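Local atomic coordinates of putative capsular polysaccharide biosynthesis protein (Streptococcus pneumoniae serotype 4, PDB entry 6EWJ), a protein that probably acts as a pyridoxal phosphate-dependent sugar aminotransferase in the biosynthesis of pneumococcal teichoic acid. Residues Leu68-Asp81 against Ser161-Val174. Sequence-based numbering, arbitrary orientation.
Sequences LELILRVLEVGPGD and SSKWQKAFNRIVIV
The contact of Leu75 with Ser162 and Gln165 joins two helix ends beside the seven-stranded mixed sheet of the large domain of a putative aminotransferase. It illustrates how a helix C-terminus can be held by the start of another helix. A Schellman motif, with Glu76 at positive phi, ends helix 64-74, and Leu75 O accepts two side-chain bonds. Gln165 NE2 comes nearly head-on, 2.8 Å from Leu75 O (C=O...N angle 159°); Ser162 OG, set between its backbone N and carbonyl carbon (chi1 75°), lies 3.0 Å from that oxygen, well above the carbonyl plane. This hydroxyl also caps Gln165 N. Gln165 OE1 accepts from Ser161 N and OG, fixing the amide's orientation. Beside these polar bonds, Val74 CG1 packs aslant on Trp164 CD1 (3.7 Å). Leu75 CD2 meets Trp164 CB, while CD1 faces Val172 CG1 tip to tip. Toward the N-terminal end of helix 64-74, Val174 CG1 presses tightly on Leu68 CD1 (3.4 Å), whose side chain is about 6 Å from those of Ala64 and Thr65, pyridoxal phosphate ligands in another structure of this protein. Phe196 of strand 196-200 and Val131 of strand 129-132 also touch Leu75, while helix 225-236 covers Val74 and Trp164 through Met228 and bonds Trp164 NE1 through Glu231.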
ATOM      1  N   LEU A  68      10.499  -4.452  -0.087  1.00 17.79           N
ATOM      2  CA  LEU A  68      11.245  -5.449   0.686  1.00 18.10           C
ATOM      3  C   LEU A  68      10.342  -6.634   1.070  1.00 17.90           C
ATOM      4  O   LEU A  68      10.698  -7.809   0.882  1.00 17.51           O
ATOM      5  CB  LEU A  68      11.861  -4.814   1.929  1.00 18.57           C
ATOM      6  CG  LEU A  68      13.016  -5.502   2.651  1.00 19.91           C
ATOM      7  CD1 LEU A  68      14.179  -5.889   1.734  1.00 20.43           C
ATOM      8  CD2 LEU A  68      13.500  -4.608   3.806  1.00 20.14           C
ATOM      9  N   GLU A  69       9.148  -6.355   1.559  1.00 17.83           N
ATOM     10  CA  GLU A  69       8.188  -7.448   1.777  1.00 18.59           C
ATOM     11  C   GLU A  69       7.968  -8.305   0.542  1.00 18.52           C
ATOM     12  O   GLU A  69       7.912  -9.557   0.645  1.00 19.26           O
ATOM     13  CB  GLU A  69       6.824  -6.952   2.347  1.00 18.93           C
ATOM     14  CG  GLU A  69       5.991  -8.089   2.895  1.00 20.24           C
ATOM     15  CD  GLU A  69       4.848  -7.662   3.841  1.00 21.43           C
ATOM     16  OE1 GLU A  69       4.926  -6.587   4.484  1.00 22.31           O
ATOM     17  OE2 GLU A  69       3.868  -8.429   3.992  1.00 21.30           O
ATOM     18  N   LEU A  70       7.709  -7.666  -0.607  1.00 18.57           N
ATOM     19  CA  LEU A  70       7.415  -8.452  -1.821  1.00 18.58           C
ATOM     20  C   LEU A  70       8.576  -9.314  -2.252  1.00 19.14           C
ATOM     21  O   LEU A  70       8.372 -10.431  -2.701  1.00 19.27           O
ATOM     22  CB  LEU A  70       6.903  -7.598  -2.970  1.00 18.77           C
ATOM     23  CG  LEU A  70       5.467  -7.044  -2.787  1.00 18.17           C
ATOM     24  CD1 LEU A  70       4.974  -6.526  -4.125  1.00 18.15           C
ATOM     25  CD2 LEU A  70       4.476  -8.040  -2.196  1.00 18.19           C
ATOM     26  N   ILE A  71       9.792  -8.808  -2.094  1.00 18.79           N
ATOM     27  CA  ILE A  71      10.979  -9.622  -2.365  1.00 19.23           C
ATOM     28  C   ILE A  71      10.930 -10.917  -1.525  1.00 19.56           C
ATOM     29  O   ILE A  71      11.090 -12.025  -2.042  1.00 19.73           O
ATOM     30  CB  ILE A  71      12.282  -8.825  -2.097  1.00 19.38           C
ATOM     31  CG1 ILE A  71      12.414  -7.691  -3.127  1.00 19.10           C
ATOM     32  CG2 ILE A  71      13.493  -9.752  -2.144  1.00 20.01           C
ATOM     33  CD1 ILE A  71      13.472  -6.658  -2.812  1.00 19.10           C
ATOM     34  N   LEU A  72      10.683 -10.741  -0.219  1.00 19.06           N
ATOM     35  CA  LEU A  72      10.539 -11.881   0.642  1.00 19.57           C
ATOM     36  C   LEU A  72       9.423 -12.792   0.213  1.00 19.91           C
ATOM     37  O   LEU A  72       9.576 -14.008   0.264  1.00 20.20           O
ATOM     38  CB  LEU A  72      10.345 -11.453   2.099  1.00 19.28           C
ATOM     39  CG  LEU A  72      11.471 -10.680   2.762  1.00 18.72           C
ATOM     40  CD1 LEU A  72      11.098 -10.480   4.231  1.00 18.60           C
ATOM     41  CD2 LEU A  72      12.809 -11.379   2.627  1.00 19.15           C
ATOM     42  N   ARG A  73       8.277 -12.227  -0.195  1.00 19.91           N
ATOM     43  CA  ARG A  73       7.168 -13.076  -0.632  1.00 20.67           C
ATOM     44  C   ARG A  73       7.448 -13.779  -1.973  1.00 21.24           C
ATOM     45  O   ARG A  73       7.037 -14.921  -2.170  1.00 21.54           O
ATOM     46  CB  ARG A  73       5.845 -12.314  -0.673  1.00 20.65           C
ATOM     47  CG  ARG A  73       5.397 -11.853   0.695  1.00 20.42           C
ATOM     48  CD  ARG A  73       4.061 -11.147   0.657  1.00 20.39           C
ATOM     49  NE  ARG A  73       3.663 -10.763   2.004  1.00 20.56           N
ATOM     50  CZ  ARG A  73       3.157 -11.555   2.938  1.00 21.48           C
ATOM     51  NH1 ARG A  73       2.889 -12.841   2.728  1.00 22.35           N
ATOM     52  NH2 ARG A  73       2.877 -11.034   4.132  1.00 21.90           N
ATOM     53  N   VAL A  74       8.207 -13.137  -2.858  1.00 21.34           N
ATOM     54  CA  VAL A  74       8.588 -13.767  -4.152  1.00 22.05           C
ATOM     55  C   VAL A  74       9.542 -14.953  -3.851  1.00 23.61           C
ATOM     56  O   VAL A  74       9.373 -16.067  -4.368  1.00 23.88           O
ATOM     57  CB  VAL A  74       9.224 -12.751  -5.098  1.00 21.76           C
ATOM     58  CG1 VAL A  74       9.991 -13.436  -6.224  1.00 22.45           C
ATOM     59  CG2 VAL A  74       8.155 -11.789  -5.633  1.00 21.16           C
ATOM     60  N   LEU A  75      10.479 -14.722  -2.935  1.00 23.77           N
ATOM     61  CA  LEU A  75      11.339 -15.808  -2.442  1.00 25.24           C
ATOM     62  C   LEU A  75      10.630 -16.913  -1.617  1.00 26.35           C
ATOM     63  O   LEU A  75      11.246 -17.940  -1.312  1.00 27.18           O
ATOM     64  CB  LEU A  75      12.489 -15.207  -1.631  1.00 24.39           C
ATOM     65  CG  LEU A  75      13.459 -14.336  -2.422  1.00 23.91           C
ATOM     66  CD1 LEU A  75      14.434 -13.686  -1.478  1.00 23.35           C
ATOM     67  CD2 LEU A  75      14.182 -15.138  -3.509  1.00 25.00           C
ATOM     68  N   GLU A  76       9.354 -16.702  -1.289  1.00 26.52           N
ATOM     69  CA  GLU A  76       8.541 -17.562  -0.398  1.00 28.02           C
ATOM     70  C   GLU A  76       9.203 -17.839   0.971  1.00 27.67           C
ATOM     71  O   GLU A  76       9.105 -18.920   1.515  1.00 29.05           O
ATOM     72  CB  GLU A  76       8.113 -18.835  -1.114  1.00 29.56           C
ATOM     73  CG  GLU A  76       7.239 -18.550  -2.332  1.00 30.38           C
ATOM     74  CD  GLU A  76       6.929 -19.797  -3.112  1.00 32.17           C
ATOM     75  OE1 GLU A  76       7.849 -20.318  -3.685  1.00 33.38           O
ATOM     76  OE2 GLU A  76       5.788 -20.292  -3.185  1.00 35.16           O
ATOM     77  N   VAL A  77       9.873 -16.839   1.504  1.00 27.38           N
ATOM     78  CA  VAL A  77      10.411 -16.882   2.867  1.00 27.76           C
ATOM     79  C   VAL A  77       9.186 -16.823   3.792  1.00 28.23           C
ATOM     80  O   VAL A  77       8.326 -15.944   3.630  1.00 27.27           O
ATOM     81  CB  VAL A  77      11.383 -15.694   3.126  1.00 27.29           C
ATOM     82  CG1 VAL A  77      11.811 -15.578   4.585  1.00 27.52           C
ATOM     83  CG2 VAL A  77      12.614 -15.837   2.257  1.00 27.49           C
ATOM     84  N   GLY A  78       9.088 -17.759   4.729  1.00 29.12           N
ATOM     85  CA  GLY A  78       7.963 -17.787   5.649  1.00 29.72           C
ATOM     86  C   GLY A  78       8.253 -18.474   6.979  1.00 30.42           C
ATOM     87  O   GLY A  78       9.411 -18.473   7.437  1.00 30.97           O
ATOM     88  N   PRO A  79       7.204 -19.028   7.617  1.00 31.23           N
ATOM     89  CA  PRO A  79       7.349 -19.736   8.906  1.00 31.66           C
ATOM     90  C   PRO A  79       8.437 -20.794   8.871  1.00 32.18           C
ATOM     91  O   PRO A  79       8.521 -21.558   7.914  1.00 31.77           O
ATOM     92  CB  PRO A  79       5.975 -20.368   9.105  1.00 32.66           C
ATOM     93  CG  PRO A  79       5.038 -19.419   8.425  1.00 32.03           C
ATOM     94  CD  PRO A  79       5.787 -18.971   7.197  1.00 31.27           C
ATOM     95  N   GLY A  80       9.290 -20.787   9.887  1.00 32.25           N
ATOM     96  CA  GLY A  80      10.393 -21.732   9.967  1.00 33.36           C
ATOM     97  C   GLY A  80      11.683 -21.256   9.317  1.00 32.20           C
ATOM     98  O   GLY A  80      12.731 -21.816   9.617  1.00 33.72           O
ATOM     99  N   ASP A  81      11.628 -20.239   8.453  1.00 30.13           N
ATOM    100  CA  ASP A  81      12.831 -19.633   7.863  1.00 29.16           C
ATOM    101  C   ASP A  81      13.391 -18.509   8.739  1.00 28.17           C
ATOM    102  O   ASP A  81      12.648 -17.842   9.453  1.00 28.04           O
ATOM    103  CB  ASP A  81      12.545 -19.033   6.487  1.00 28.35           C
ATOM    104  CG  ASP A  81      12.033 -20.052   5.482  1.00 28.78           C
ATOM    105  OD1 ASP A  81      12.536 -21.177   5.461  1.00 29.42           O
ATOM    106  OD2 ASP A  81      11.135 -19.697   4.710  1.00 27.87           O
ATOM    107  N   SER A 161      13.698 -24.435  -0.370  1.00 44.54           N
ATOM    108  CA  SER A 161      12.297 -24.890  -0.221  1.00 44.69           C
ATOM    109  C   SER A 161      11.304 -23.994  -0.969  1.00 42.75           C
ATOM    110  O   SER A 161      10.193 -23.792  -0.522  1.00 42.93           O
ATOM    111  CB  SER A 161      11.926 -24.996   1.261  1.00 45.00           C
ATOM    112  OG  SER A 161      11.979 -23.737   1.891  1.00 43.71           O
ATOM    113  N   SER A 162      11.708 -23.491  -2.130  1.00 41.63           N
ATOM    114  CA  SER A 162      10.804 -22.786  -3.042  1.00 40.63           C
ATOM    115  C   SER A 162      11.473 -22.700  -4.407  1.00 41.03           C
ATOM    116  O   SER A 162      12.687 -22.932  -4.507  1.00 41.58           O
ATOM    117  CB  SER A 162      10.510 -21.368  -2.545  1.00 38.63           C
ATOM    118  OG  SER A 162      11.618 -20.500  -2.765  1.00 36.84           O
ATOM    119  N   LYS A 163      10.699 -22.340  -5.432  1.00 39.93           N
ATOM    120  CA  LYS A 163      11.221 -22.181  -6.776  1.00 40.92           C
ATOM    121  C   LYS A 163      12.489 -21.326  -6.798  1.00 40.47           C
ATOM    122  O   LYS A 163      13.557 -21.793  -7.198  1.00 41.24           O
ATOM    123  CB  LYS A 163      10.176 -21.569  -7.702  1.00 41.26           C
ATOM    124  CG  LYS A 163      10.673 -21.381  -9.136  1.00 42.43           C
ATOM    125  CD  LYS A 163       9.564 -20.989 -10.096  1.00 42.64           C
ATOM    126  CE  LYS A 163       9.271 -19.509 -10.038  1.00 42.00           C
ATOM    127  NZ  LYS A 163       8.162 -19.126 -10.972  1.00 42.29           N
ATOM    128  N   TRP A 164      12.372 -20.094  -6.334  1.00 39.01           N
ATOM    129  CA  TRP A 164      13.471 -19.144  -6.431  1.00 38.83           C
ATOM    130  C   TRP A 164      14.624 -19.493  -5.498  1.00 37.98           C
ATOM    131  O   TRP A 164      15.782 -19.301  -5.860  1.00 38.92           O
ATOM    132  CB  TRP A 164      12.983 -17.711  -6.227  1.00 37.72           C
ATOM    133  CG  TRP A 164      12.114 -17.241  -7.333  1.00 38.21           C
ATOM    134  CD1 TRP A 164      10.798 -16.888  -7.243  1.00 37.90           C
ATOM    135  CD2 TRP A 164      12.471 -17.116  -8.723  1.00 39.39           C
ATOM    136  NE1 TRP A 164      10.313 -16.543  -8.484  1.00 38.47           N
ATOM    137  CE2 TRP A 164      11.316 -16.679  -9.411  1.00 39.04           C
ATOM    138  CE3 TRP A 164      13.649 -17.341  -9.453  1.00 40.26           C
ATOM    139  CZ2 TRP A 164      11.315 -16.425 -10.793  1.00 39.38           C
ATOM    140  CZ3 TRP A 164      13.647 -17.099 -10.822  1.00 40.77           C
ATOM    141  CH2 TRP A 164      12.480 -16.641 -11.477  1.00 40.38           C
ATOM    142  N   GLN A 165      14.335 -20.076  -4.340  1.00 37.30           N
ATOM    143  CA  GLN A 165      15.423 -20.539  -3.451  1.00 37.21           C
ATOM    144  C   GLN A 165      16.265 -21.643  -4.082  1.00 38.69           C
ATOM    145  O   GLN A 165      17.475 -21.710  -3.850  1.00 38.49           O
ATOM    146  CB  GLN A 165      14.889 -21.039  -2.111  1.00 36.44           C
ATOM    147  CG  GLN A 165      14.308 -19.945  -1.225  1.00 34.85           C
ATOM    148  CD  GLN A 165      13.541 -20.537  -0.048  1.00 34.20           C
ATOM    149  OE1 GLN A 165      13.900 -21.594   0.474  1.00 34.08           O
ATOM    150  NE2 GLN A 165      12.448 -19.890   0.330  1.00 33.33           N
ATOM    151  N   LYS A 166      15.605 -22.547  -4.808  1.00 40.17           N
ATOM    152  CA  LYS A 166      16.326 -23.584  -5.564  1.00 42.22           C
ATOM    153  C   LYS A 166      17.200 -22.999  -6.644  1.00 40.93           C
ATOM    154  O   LYS A 166      18.272 -23.521  -6.886  1.00 41.51           O
ATOM    155  CB  LYS A 166      15.426 -24.692  -6.113  1.00 44.42           C
ATOM    156  CG  LYS A 166      16.122 -26.030  -6.267  1.00 47.81           C
ATOM    157  CD  LYS A 166      15.202 -27.248  -6.475  1.00 50.29           C
ATOM    158  CE  LYS A 166      13.838 -27.260  -5.758  1.00 49.96           C
ATOM    159  NZ  LYS A 166      12.744 -26.659  -6.574  1.00 49.58           N
ATOM    160  N   ALA A 167      16.736 -21.929  -7.290  1.00 38.82           N
ATOM    161  CA  ALA A 167      17.467 -21.301  -8.410  1.00 38.73           C
ATOM    162  C   ALA A 167      18.851 -20.792  -7.943  1.00 37.60           C
ATOM    163  O   ALA A 167      19.890 -21.044  -8.554  1.00 38.85           O
ATOM    164  CB  ALA A 167      16.614 -20.168  -9.005  1.00 37.33           C
ATOM    165  N   PHE A 168      18.818 -19.993  -6.894  1.00 35.75           N
ATOM    166  CA  PHE A 168      20.029 -19.521  -6.221  1.00 35.12           C
ATOM    167  C   PHE A 168      20.879 -20.633  -5.621  1.00 36.17           C
ATOM    168  O   PHE A 168      22.091 -20.706  -5.823  1.00 36.70           O
ATOM    169  CB  PHE A 168      19.593 -18.439  -5.199  1.00 33.33           C
ATOM    170  CG  PHE A 168      19.327 -17.111  -5.824  1.00 31.77           C
ATOM    171  CD1 PHE A 168      18.045 -16.762  -6.236  1.00 30.99           C
ATOM    172  CD2 PHE A 168      20.364 -16.220  -6.069  1.00 31.24           C
ATOM    173  CE1 PHE A 168      17.813 -15.540  -6.825  1.00 29.94           C
ATOM    174  CE2 PHE A 168      20.134 -14.994  -6.654  1.00 30.01           C
ATOM    175  CZ  PHE A 168      18.848 -14.654  -7.030  1.00 29.75           C
ATOM    176  N   ASN A 169      20.212 -21.505  -4.905  1.00 36.20           N
ATOM    177  CA  ASN A 169      20.804 -22.531  -4.102  1.00 37.37           C
ATOM    178  C   ASN A 169      21.790 -22.130  -2.982  1.00 36.72           C
ATOM    179  O   ASN A 169      22.660 -22.903  -2.578  1.00 37.27           O
ATOM    180  CB  ASN A 169      21.321 -23.734  -4.907  1.00 39.62           C
ATOM    181  CG  ASN A 169      20.912 -25.050  -4.252  1.00 41.22           C
ATOM    182  OD1 ASN A 169      21.724 -25.755  -3.643  1.00 42.75           O
ATOM    183  ND2 ASN A 169      19.606 -25.332  -4.288  1.00 40.98           N
ATOM    184  N   ARG A 170      21.568 -20.931  -2.469  1.00 34.61           N
ATOM    185  CA  ARG A 170      22.315 -20.373  -1.374  1.00 34.16           C
ATOM    186  C   ARG A 170      21.445 -19.299  -0.698  1.00 32.25           C
ATOM    187  O   ARG A 170      20.336 -18.988  -1.172  1.00 31.86           O
ATOM    188  CB  ARG A 170      23.624 -19.766  -1.901  1.00 34.57           C
ATOM    189  CG  ARG A 170      23.478 -18.759  -3.053  1.00 34.10           C
ATOM    190  CD  ARG A 170      24.708 -17.841  -3.125  1.00 34.31           C
ATOM    191  NE  ARG A 170      24.674 -16.911  -4.266  1.00 33.50           N
ATOM    192  CZ  ARG A 170      24.046 -15.736  -4.285  1.00 31.98           C
ATOM    193  NH1 ARG A 170      23.336 -15.317  -3.242  1.00 31.01           N
ATOM    194  NH2 ARG A 170      24.106 -14.971  -5.368  1.00 31.49           N
ATOM    195  N   ILE A 171      21.965 -18.719   0.373  1.00 31.05           N
ATOM    196  CA  ILE A 171      21.351 -17.551   1.010  1.00 28.72           C
ATOM    197  C   ILE A 171      21.274 -16.422  -0.010  1.00 27.42           C
ATOM    198  O   ILE A 171      22.245 -16.146  -0.701  1.00 27.48           O
ATOM    199  CB  ILE A 171      22.145 -17.098   2.262  1.00 28.58           C
ATOM    200  CG1 ILE A 171      22.020 -18.141   3.377  1.00 29.09           C
ATOM    201  CG2 ILE A 171      21.612 -15.772   2.804  1.00 27.12           C
ATOM    202  CD1 ILE A 171      23.056 -18.046   4.472  1.00 29.18           C
ATOM    203  N   VAL A 172      20.119 -15.768  -0.084  1.00 25.73           N
ATOM    204  CA  VAL A 172      19.903 -14.665  -1.009  1.00 24.99           C
ATOM    205  C   VAL A 172      20.214 -13.378  -0.255  1.00 23.74           C
ATOM    206  O   VAL A 172      19.775 -13.205   0.925  1.00 22.94           O
ATOM    207  CB  VAL A 172      18.465 -14.697  -1.596  1.00 24.62           C
ATOM    208  CG1 VAL A 172      18.177 -13.438  -2.416  1.00 24.12           C
ATOM    209  CG2 VAL A 172      18.251 -15.943  -2.455  1.00 25.54           C
ATOM    210  N   ILE A 173      20.940 -12.457  -0.910  1.00 22.83           N
ATOM    211  CA  ILE A 173      21.304 -11.209  -0.280  1.00 22.09           C
ATOM    212  C   ILE A 173      20.472 -10.104  -0.829  1.00 21.16           C
ATOM    213  O   ILE A 173      20.548  -9.834  -2.009  1.00 21.29           O
ATOM    214  CB  ILE A 173      22.800 -10.872  -0.424  1.00 22.57           C
ATOM    215  CG1 ILE A 173      23.642 -12.015   0.145  1.00 23.37           C
ATOM    216  CG2 ILE A 173      23.097  -9.580   0.322  1.00 21.86           C
ATOM    217  CD1 ILE A 173      25.133 -11.820   0.004  1.00 24.24           C
ATOM    218  N   VAL A 174      19.689  -9.467   0.051  1.00 20.44           N
ATOM    219  CA  VAL A 174      18.730  -8.446  -0.330  1.00 19.61           C
ATOM    220  C   VAL A 174      19.161  -7.141   0.299  1.00 19.73           C
ATOM    221  O   VAL A 174      19.075  -6.968   1.527  1.00 20.09           O
ATOM    222  CB  VAL A 174      17.326  -8.788   0.158  1.00 19.04           C
ATOM    223  CG1 VAL A 174      16.355  -7.651  -0.142  1.00 18.22           C
ATOM    224  CG2 VAL A 174      16.882 -10.111  -0.455  1.00 19.54           C
TER